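Local coordinates for vacuolar protein sorting-associated protein VTA1 (Saccharomyces cerevisiae, PDB 2RKK) that acts in endosomal multivesicular-body sorting, here as the all-helical N-terminal domain, which carries the MIT motif and probably recruits partner proteins of that pathway, at residues L21-Y27 with Y93-F97; Q29-V33 with L53-I57; F60-G65 with L83-Q87. All coordinates share one frame; numbering follows the deposited sequence.

Contact 1 of 3, residues L21-Y27 with Y93-F97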
# COMPACT_ATOMS: atom_id res chain seq x y z
N LEU A 21 -1.76 4.53 -4.21
CA LEU A 21 -1.56 4.10 -2.82
C LEU A 21 -2.71 4.65 -1.99
O LEU A 21 -2.55 4.99 -0.82
CB LEU A 21 -0.23 4.62 -2.31
CG LEU A 21 1.00 3.98 -2.98
CD1 LEU A 21 2.28 4.66 -2.50
CD2 LEU A 21 1.01 2.50 -2.66
N GLY A 22 -3.88 4.73 -2.63
CA GLY A 22 -5.10 5.26 -2.02
C GLY A 22 -5.28 5.26 -0.52
O GLY A 22 -5.71 6.28 0.03
N ILE A 23 -5.00 4.14 0.13
CA ILE A 23 -5.17 4.10 1.56
C ILE A 23 -4.21 5.08 2.24
O ILE A 23 -4.59 5.79 3.19
CB ILE A 23 -4.96 2.69 2.12
CG1 ILE A 23 -6.15 1.79 1.72
CG2 ILE A 23 -4.85 2.74 3.64
CD1 ILE A 23 -6.08 0.37 2.29
N ILE A 24 -2.97 5.12 1.78
CA ILE A 24 -1.98 6.03 2.35
C ILE A 24 -2.50 7.48 2.17
O ILE A 24 -2.70 8.19 3.16
CB ILE A 24 -0.58 5.92 1.66
CG1 ILE A 24 -0.15 4.46 1.51
CG2 ILE A 24 0.46 6.62 2.50
CD1 ILE A 24 0.17 3.77 2.81
N GLY A 25 -2.72 7.88 0.92
CA GLY A 25 -3.19 9.23 0.65
C GLY A 25 -4.48 9.55 1.37
O GLY A 25 -4.79 10.72 1.63
N TYR A 26 -5.26 8.51 1.67
CA TYR A 26 -6.52 8.68 2.38
C TYR A 26 -6.22 9.32 3.73
O TYR A 26 -6.68 10.42 4.04
CB TYR A 26 -7.19 7.32 2.59
CG TYR A 26 -8.36 7.34 3.55
CD1 TYR A 26 -9.56 8.02 3.23
CD2 TYR A 26 -8.30 6.61 4.75
CE1 TYR A 26 -10.67 7.97 4.07
CE2 TYR A 26 -9.40 6.55 5.61
CZ TYR A 26 -10.59 7.23 5.26
OH TYR A 26 -11.69 7.14 6.09
N TYR A 27 -5.41 8.61 4.52
CA TYR A 27 -5.02 9.05 5.84
C TYR A 27 -4.21 10.33 5.86
O TYR A 27 -4.30 11.11 6.83
CB TYR A 27 -4.29 7.91 6.54
CG TYR A 27 -5.26 6.83 6.93
CD1 TYR A 27 -5.20 5.55 6.38
CD2 TYR A 27 -6.27 7.10 7.85
CE1 TYR A 27 -6.11 4.56 6.76
CE2 TYR A 27 -7.18 6.13 8.23
CZ TYR A 27 -7.09 4.87 7.69
OH TYR A 27 -7.99 3.92 8.11
N TYR A 93 -0.46 -0.73 9.41
CA TYR A 93 -0.15 -0.78 7.98
C TYR A 93 0.58 0.50 7.61
O TYR A 93 1.59 0.48 6.90
CB TYR A 93 -1.42 -0.91 7.13
CG TYR A 93 -1.16 -0.77 5.64
CD1 TYR A 93 -0.44 -1.74 4.93
CD2 TYR A 93 -1.62 0.34 4.94
CE1 TYR A 93 -0.18 -1.60 3.56
CE2 TYR A 93 -1.38 0.50 3.58
CZ TYR A 93 -0.65 -0.47 2.89
OH TYR A 93 -0.42 -0.27 1.53
N MET A 94 0.08 1.62 8.11
CA MET A 94 0.69 2.90 7.82
C MET A 94 2.13 2.94 8.31
O MET A 94 3.02 3.44 7.63
CB MET A 94 -0.10 4.02 8.48
CG MET A 94 0.25 5.40 7.94
SD MET A 94 -0.86 5.92 6.62
CE MET A 94 -1.01 4.39 5.61
N LEU A 95 2.35 2.41 9.51
CA LEU A 95 3.68 2.41 10.10
C LEU A 95 4.69 1.56 9.34
O LEU A 95 5.83 1.97 9.14
CB LEU A 95 3.60 1.93 11.55
CG LEU A 95 4.68 2.43 12.49
CD1 LEU A 95 5.08 3.86 12.13
CD2 LEU A 95 4.16 2.37 13.92
N ASN A 96 4.25 0.37 8.92
CA ASN A 96 5.11 -0.54 8.16
C ASN A 96 5.52 0.06 6.83
O ASN A 96 6.66 -0.09 6.39
CB ASN A 96 4.40 -1.87 7.94
CG ASN A 96 4.55 -2.81 9.13
OD1 ASN A 96 5.64 -3.32 9.40
ND2 ASN A 96 3.46 -3.04 9.85
N PHE A 97 4.58 0.73 6.17
CA PHE A 97 4.88 1.35 4.89
C PHE A 97 5.87 2.51 5.09
O PHE A 97 6.92 2.55 4.44
CB PHE A 97 3.63 1.88 4.22
CG PHE A 97 3.91 2.77 3.04
CD1 PHE A 97 3.99 2.23 1.75
CD2 PHE A 97 4.17 4.12 3.22
CE1 PHE A 97 4.32 3.03 0.67
CE2 PHE A 97 4.51 4.94 2.15
CZ PHE A 97 4.58 4.39 0.86
O HOH W 1 -1.83 1.87 0.39
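Ile24 sets a single methyl, CD1, between two aromatic rings of 93-97, those of Tyr93 and Phe97. Over Phe97 the contact is a CH-pi one, with CD1 4.2 Å from the centroid of the Phe97 ring and only 22° off its normal, displaced toward the rim. The same methyl meets Tyr93 obliquely, Ile24 CD1 lying 3.7 Å from Tyr93 CE2. A branched chain suits this spot, because the second bend swings CD1 forward while CG2 stays beside Met94, 4.1 Å from Met94 CE. Met94 SD lies 5.4 Å from the centroid of the Tyr27 ring, 60° off its normal, an oblique Met-aromatic contact; a flexible, unbranched methionine can bend at chi2 and chi3 to bring its sulfur there. Leu21 sets CD1 4.1 Å from Phe97 CZ, and the Leu21 and Phe97 side chains cross at about a right angle. Water joins the segments too: it lies at the edge of the Tyr93 ring, 2.8 Å from Tyr93 OH, and donates weakly to Leu21 O. Tyr93 OH also bonds to Tyr93 OH of the second subunit, so this polar end belongs to the dimer interface, and Tyr27 OH is held by Leu83 O. The axes of segments 22-27 and 93-97, 11.0 Å apart at 106°, make this a steep helix-helix crossing in the buried core of the all-helical domain, beside the dimer interface.

Contact 2 of 3, residues Q29-V33 with L53-I57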
# COMPACT_ATOMS: atom_id res chain seq x y z
N GLN A 29 -4.78 12.71 4.00
CA GLN A 29 -5.79 13.76 3.87
C GLN A 29 -6.50 14.02 5.16
O GLN A 29 -6.67 15.17 5.58
CB GLN A 29 -6.81 13.37 2.81
CG GLN A 29 -6.26 13.44 1.43
CD GLN A 29 -7.13 12.73 0.44
OE1 GLN A 29 -8.17 13.25 0.03
NE2 GLN A 29 -6.74 11.52 0.07
N LEU A 30 -6.93 12.93 5.76
CA LEU A 30 -7.64 12.95 7.03
C LEU A 30 -6.78 13.71 8.03
O LEU A 30 -7.29 14.48 8.85
CB LEU A 30 -7.85 11.51 7.48
CG LEU A 30 -8.99 11.25 8.45
CD1 LEU A 30 -10.26 11.92 7.97
CD2 LEU A 30 -9.17 9.74 8.54
N TYR A 31 -5.48 13.48 7.93
CA TYR A 31 -4.50 14.14 8.78
C TYR A 31 -4.54 15.65 8.45
O TYR A 31 -4.82 16.46 9.34
CB TYR A 31 -3.11 13.50 8.53
CG TYR A 31 -1.91 14.24 9.11
CD1 TYR A 31 -1.97 14.83 10.39
CD2 TYR A 31 -0.72 14.37 8.38
CE1 TYR A 31 -0.88 15.55 10.91
CE2 TYR A 31 0.37 15.07 8.89
CZ TYR A 31 0.28 15.67 10.16
OH TYR A 31 1.32 16.40 10.69
N ALA A 32 -4.32 16.01 7.19
CA ALA A 32 -4.35 17.42 6.76
C ALA A 32 -5.63 18.11 7.22
O ALA A 32 -5.63 19.28 7.57
CB ALA A 32 -4.24 17.52 5.24
N VAL A 33 -6.72 17.37 7.22
CA VAL A 33 -7.99 17.93 7.65
C VAL A 33 -7.90 18.36 9.11
O VAL A 33 -8.19 19.51 9.42
CB VAL A 33 -9.14 16.91 7.47
CG1 VAL A 33 -10.46 17.56 7.74
CG2 VAL A 33 -9.11 16.34 6.07
N LEU A 53 -11.39 18.33 1.20
CA LEU A 53 -10.75 17.16 1.80
C LEU A 53 -11.78 16.16 2.33
O LEU A 53 -11.73 14.97 1.99
CB LEU A 53 -9.78 17.61 2.91
CG LEU A 53 -8.37 18.02 2.40
CD1 LEU A 53 -7.60 18.81 3.46
CD2 LEU A 53 -7.62 16.74 2.04
N LEU A 54 -12.72 16.63 3.15
CA LEU A 54 -13.77 15.77 3.71
C LEU A 54 -14.62 15.11 2.63
O LEU A 54 -15.07 13.96 2.77
CB LEU A 54 -14.69 16.57 4.64
CG LEU A 54 -14.08 16.93 5.99
CD1 LEU A 54 -14.91 17.95 6.72
CD2 LEU A 54 -13.92 15.67 6.79
N ASP A 55 -14.84 15.84 1.55
CA ASP A 55 -15.61 15.35 0.43
C ASP A 55 -14.89 14.16 -0.16
O ASP A 55 -15.47 13.09 -0.37
CB ASP A 55 -15.73 16.44 -0.62
CG ASP A 55 -16.80 16.14 -1.63
OD1 ASP A 55 -16.79 15.02 -2.19
OD2 ASP A 55 -17.64 17.02 -1.87
N THR A 56 -13.61 14.35 -0.44
CA THR A 56 -12.81 13.28 -1.02
C THR A 56 -12.74 12.11 -0.05
O THR A 56 -12.97 10.96 -0.43
CB THR A 56 -11.40 13.74 -1.28
OG1 THR A 56 -11.43 15.07 -1.83
CG2 THR A 56 -10.75 12.82 -2.27
N ILE A 57 -12.41 12.43 1.20
CA ILE A 57 -12.29 11.44 2.27
C ILE A 57 -13.50 10.54 2.31
O ILE A 57 -13.39 9.30 2.29
CB ILE A 57 -12.15 12.12 3.65
CG1 ILE A 57 -10.74 12.66 3.83
CG2 ILE A 57 -12.45 11.14 4.76
CD1 ILE A 57 -10.60 13.54 5.04
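Two antiparallel neighbours of a helical bundle meet here, Gln29, Leu30, Ala32 and Val33 of helix 22-36 facing Leu53, Leu54, Thr56 and Ile57 of helix 44-62. The short axes run 9.6 Å apart at 151°. Leu53 spreads its two branches along the partner: CD2 rests 3.6 Å from Gln29 CB, whereas CD1 turns to the small Ala32, 4.0 Å from Ala32 CB. Ile57 crosses Leu30 at about a right angle, Ile57 CD1 lying 3.4 Å from Leu30 CD1. Its first torsion (chi1 -77°) turns CG1 toward helix 22-36, and the extended chi2 carries CD1 on toward Leu30. Val33 CG1 lies 4.1 Å from Leu54 CD2 near the exposed margin. Gln29 is the polar exception among these buried residues. Its aliphatic part lies against Leu53, its NE2 is satisfied by Gly25 O one turn back, and its OE1 comes 3.5 Å from Thr56 CG2 without bonding. Thr56 turns its hydroxyl to Glu52 O, on its own helix. Helix 2-18 also packs on Gln29 and on Ala32, whose small side chain suits such close quarters, an arrangement consistent with the three-helix bundle of MIT domains.

Contact 3 of 3, residues F60-G65 with L83-Q87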
# COMPACT_ATOMS: atom_id res chain seq x y z
N PHE A 60 -14.09 8.18 -0.66
CA PHE A 60 -13.17 7.06 -0.56
C PHE A 60 -13.64 5.93 0.35
O PHE A 60 -13.63 4.77 -0.04
CB PHE A 60 -11.80 7.52 -0.07
CG PHE A 60 -10.78 6.42 -0.03
CD1 PHE A 60 -9.91 6.24 -1.09
CD2 PHE A 60 -10.71 5.55 1.06
CE1 PHE A 60 -8.98 5.21 -1.08
CE2 PHE A 60 -9.78 4.50 1.08
CZ PHE A 60 -8.92 4.33 0.01
N LYS A 61 -14.03 6.29 1.57
CA LYS A 61 -14.48 5.30 2.56
C LYS A 61 -15.77 4.66 2.11
O LYS A 61 -15.98 3.46 2.30
CB LYS A 61 -14.69 5.95 3.93
CG LYS A 61 -14.98 4.94 5.03
CD LYS A 61 -15.10 5.59 6.40
CE LYS A 61 -15.43 4.57 7.48
NZ LYS A 61 -15.42 5.22 8.83
N LYS A 62 -16.65 5.47 1.53
CA LYS A 62 -17.91 4.97 1.04
C LYS A 62 -17.68 3.86 0.04
O LYS A 62 -18.33 2.82 0.10
CB LYS A 62 -18.72 6.07 0.37
CG LYS A 62 -20.00 5.57 -0.27
CD LYS A 62 -20.83 6.71 -0.80
CE LYS A 62 -22.13 6.24 -1.43
NZ LYS A 62 -22.91 7.42 -1.90
N GLU A 63 -16.76 4.06 -0.89
CA GLU A 63 -16.50 3.05 -1.90
C GLU A 63 -15.75 1.81 -1.42
O GLU A 63 -15.37 0.96 -2.23
CB GLU A 63 -15.79 3.73 -3.07
CG GLU A 63 -16.37 3.38 -4.42
CD GLU A 63 -15.75 2.14 -5.00
OE1 GLU A 63 -14.56 2.22 -5.40
OE2 GLU A 63 -16.44 1.07 -5.04
N ILE A 64 -15.57 1.67 -0.11
CA ILE A 64 -14.85 0.52 0.44
C ILE A 64 -15.48 -0.09 1.72
O ILE A 64 -15.11 -1.19 2.14
CB ILE A 64 -13.37 0.91 0.71
CG1 ILE A 64 -12.67 1.19 -0.63
CG2 ILE A 64 -12.62 -0.21 1.43
CD1 ILE A 64 -12.16 2.60 -0.82
N GLY A 65 -16.43 0.63 2.31
CA GLY A 65 -17.08 0.15 3.52
C GLY A 65 -18.08 -0.96 3.27
O GLY A 65 -18.46 -1.69 4.20
N LEU A 83 -8.80 -1.95 6.76
CA LEU A 83 -7.75 -0.94 6.85
C LEU A 83 -8.34 0.45 6.93
O LEU A 83 -7.61 1.42 7.12
CB LEU A 83 -6.85 -1.02 5.62
CG LEU A 83 -5.83 -2.14 5.59
CD1 LEU A 83 -5.07 -2.11 4.29
CD2 LEU A 83 -4.90 -1.98 6.78
N ILE A 84 -9.65 0.55 6.77
CA ILE A 84 -10.32 1.83 6.83
C ILE A 84 -11.27 1.85 8.01
O ILE A 84 -11.64 2.91 8.52
CB ILE A 84 -11.14 2.10 5.56
CG1 ILE A 84 -10.26 1.92 4.33
CG2 ILE A 84 -11.67 3.53 5.58
CD1 ILE A 84 -11.02 2.10 3.03
N HIS A 85 -11.68 0.66 8.45
CA HIS A 85 -12.58 0.56 9.58
C HIS A 85 -11.84 0.25 10.88
O HIS A 85 -12.28 0.68 11.95
CB HIS A 85 -13.67 -0.49 9.31
CG HIS A 85 -14.61 -0.09 8.21
ND1 HIS A 85 -15.28 1.11 8.20
CD2 HIS A 85 -14.96 -0.72 7.06
CE1 HIS A 85 -16.00 1.21 7.09
NE2 HIS A 85 -15.82 0.11 6.38
N ASP A 86 -10.72 -0.48 10.81
CA ASP A 86 -9.95 -0.83 12.01
C ASP A 86 -8.74 0.09 12.16
O ASP A 86 -7.67 -0.18 11.62
CB ASP A 86 -9.45 -2.27 11.94
CG ASP A 86 -8.92 -2.77 13.29
OD1 ASP A 86 -8.44 -1.96 14.09
OD2 ASP A 86 -8.99 -3.99 13.53
N GLN A 87 -8.90 1.17 12.92
CA GLN A 87 -7.81 2.12 13.12
C GLN A 87 -6.53 1.49 13.67
O GLN A 87 -5.44 2.07 13.55
CB GLN A 87 -8.29 3.27 14.01
CG GLN A 87 -9.44 4.05 13.39
CD GLN A 87 -9.12 4.55 11.99
OE1 GLN A 87 -8.32 5.47 11.82
NE2 GLN A 87 -9.72 3.92 10.98
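Ile84 faces the end of helix 44-62 and meets Phe60, Lys61 and Ile64 there, each at a different angle of approach. Its CD1 comes to the edge of the Phe60 ring, near the ring plane, 3.3 Å from CE2 of Phe60; the two side chains meet at a slant. It crosses Ile64 at about a right angle, Ile84 CD1 sitting 3.5 Å from Ile64 CB. Lys61 instead slides past Ile84 in the opposite direction, and its CG packs 3.6 Å from Ile84 CG2. With CG opposite the backbone N (chi1 -172°) and the rest of the chain extended, the lysine then passes obliquely by His85, Lys61 CE lying 3.4 Å from His85 CE1. A long aliphatic stem with a charged end suits this exposed margin. NZ of Lys61 remains 4.2 Å from His85 ND1, too far for contact. At the far edge of the imidazole, Gly65, having no side chain, brings CA close to His85 NE2 in the ring plane. Lys61 O accepts both Ile64 N and Gly65 N, tying the chain off where the helix finishes. On the other segment, Asp86 caps the next helix, 87-110, through Glu88 N. Tyr26 of helix 22-36 stacks on Phe60 and touches Lys61 and Ile84, so the short helix 82-85 and the end of 44-62 both pack against 22-36.

Helix 22-36 runs through contacts 1 and 2, while helix 44-62 carries contact 2 at 53-57 and its last turn, 60-62, opens contact 3. The three centres lie 12 to 14 Å apart, and contacts 2 and 3 both fall inside the loop that contact 1 closes. Contacts 1 and 3 are joined most directly: Tyr27 OH is 2.7 Å from Leu83 O, a probable hydrogen bond, and Ile23 packs on Leu83. Contact 2 meets contact 1 where Tyr26 CE1 lies 3.5 Å from Ile57 O. Contacts 1 and 3 also touch the second subunit, whereas no residue of contact 2 does.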